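Local coordinates for arginase (Thermus thermophilus, PDB 2EF5), which catalyses the manganese-dependent hydrolysis of L-arginine to L-ornithine and urea, using two manganese ions per subunit, at the interface of chains A and B. Coordinates in Å, arbitrary orientation; residue numbers count along the deposited sequence, not the author numbering. Chains: chain A/B, Arginase.

The interface of chains A and B. Residues chain A 205, 208; chain B 151-153.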
loop_
_atom_site.group_PDB
_atom_site.type_symbol
_atom_site.label_atom_id
_atom_site.label_comp_id
_atom_site.label_asym_id
_atom_site.label_seq_id
_atom_site.Cartn_x
_atom_site.Cartn_y
_atom_site.Cartn_z
ATOM N N LYS A 205 -7.735 6.134 -17.849
ATOM C CA LYS A 205 -7.438 4.716 -17.975
ATOM C C LYS A 205 -7.652 4.038 -16.632
ATOM O O LYS A 205 -8.296 2.998 -16.552
ATOM C CB LYS A 205 -5.994 4.524 -18.429
ATOM C CG LYS A 205 -5.617 3.091 -18.730
ATOM C CD LYS A 205 -6.238 2.619 -20.037
ATOM C CE LYS A 205 -5.742 1.221 -20.406
ATOM N NZ LYS A 205 -6.222 0.778 -21.743
ATOM N N GLN A 208 -11.274 3.878 -16.093
ATOM C CA GLN A 208 -11.923 3.515 -17.326
ATOM C C GLN A 208 -13.284 2.833 -17.211
ATOM O O GLN A 208 -13.442 1.832 -16.532
ATOM C CB GLN A 208 -10.986 2.636 -18.106
ATOM C CG GLN A 208 -10.794 1.328 -17.435
ATOM C CD GLN A 208 -9.965 0.447 -18.271
ATOM O OE1 GLN A 208 -10.182 0.368 -19.481
ATOM N NE2 GLN A 208 -8.990 -0.224 -17.662
ATOM N N THR B 151 -11.598 -6.378 -18.336
ATOM C CA THR B 151 -12.226 -5.232 -17.691
ATOM C C THR B 151 -11.494 -3.923 -17.971
ATOM O O THR B 151 -12.105 -2.858 -17.992
ATOM C CB THR B 151 -12.330 -5.424 -16.156
ATOM O OG1 THR B 151 -11.028 -5.649 -15.603
ATOM C CG2 THR B 151 -13.222 -6.611 -15.820
ATOM N N GLU B 152 -10.190 -4.008 -18.206
ATOM C CA GLU B 152 -9.397 -2.815 -18.472
ATOM C C GLU B 152 -9.700 -2.144 -19.799
ATOM O O GLU B 152 -9.232 -1.060 -20.053
ATOM C CB GLU B 152 -7.908 -3.138 -18.425
ATOM C CG GLU B 152 -7.482 -4.051 -19.551
ATOM C CD GLU B 152 -5.990 -4.240 -19.610
ATOM O OE1 GLU B 152 -5.335 -4.133 -18.549
ATOM O OE2 GLU B 152 -5.477 -4.510 -20.715
ATOM N N VAL B 153 -10.424 -2.811 -20.680
ATOM C CA VAL B 153 -10.771 -2.180 -21.944
ATOM C C VAL B 153 -12.249 -2.292 -22.265
ATOM O O VAL B 153 -12.746 -1.583 -23.135
ATOM C CB VAL B 153 -9.930 -2.737 -23.138
ATOM C CG1 VAL B 153 -8.492 -2.274 -23.002
ATOM C CG2 VAL B 153 -10.001 -4.260 -23.202
#
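A:Gln208 lays the amide tip of its side chain against the peptide of B:Glu152, as modelled too close, and the nearest thing to an apolar centre, the amide carbon CD set 3.3 Å from the alpha-carbon CA of B:Glu152, shares that doubt and carries little weight. The glutamine reaches across because CG sits between its own backbone N and carbonyl carbon (chi1 68°) and the chain beyond is extended (chi2 175°). A long, uncharged side chain with a donor and an acceptor at its end could suit such a place, where it meets backbone groups, though the model shows no bond.

The detail of that meeting is doubtful. The amide oxygen OE1 of A:Gln208 is placed 1.8 Å from the carbonyl O of B:Glu152, impossibly short for two acceptors and an error of the model. Nor, as modelled, does the amide NE2 make a hydrogen bond to that carbonyl, since its N-H points elsewhere. The structure therefore shows that the two groups are neighbours but gives no reliable bond between them.

Around this core, the side chains of B:Val153 and A:Lys205 run alongside each other in parallel, with the valine methyl CG1 4.0 Å from the lysine side-chain amino nitrogen NZ. The compact branched valine flanks the lysine without competing for polar partners. The long, flexible lysine can span the seam from a helix end; its chain bends at chi2 (73°), and NZ stops 3.9 Å from the carbonyl O of B:Glu152, a proximity rather than a bond.

At the rim, NZ of A:Lys205 is 5.4 Å from the carboxylate OE2 of B:Glu152; the opposite charges may attract at long range, though they form no salt bridge. The glutamate, mainly a backbone partner here, suits its place by turning its carboxylate to this rim. B:Thr151 contributes little. The patch is small, part of a contact without exact two-fold symmetry that possibly belongs to the six-copy deposited assembly.

In the fold, A:Lys205 lies near the end of helix 196-206 and A:Gln208 in the loop leading to strand 212-217, while the B residues belong to the middle and C-terminal part of helix 148-154.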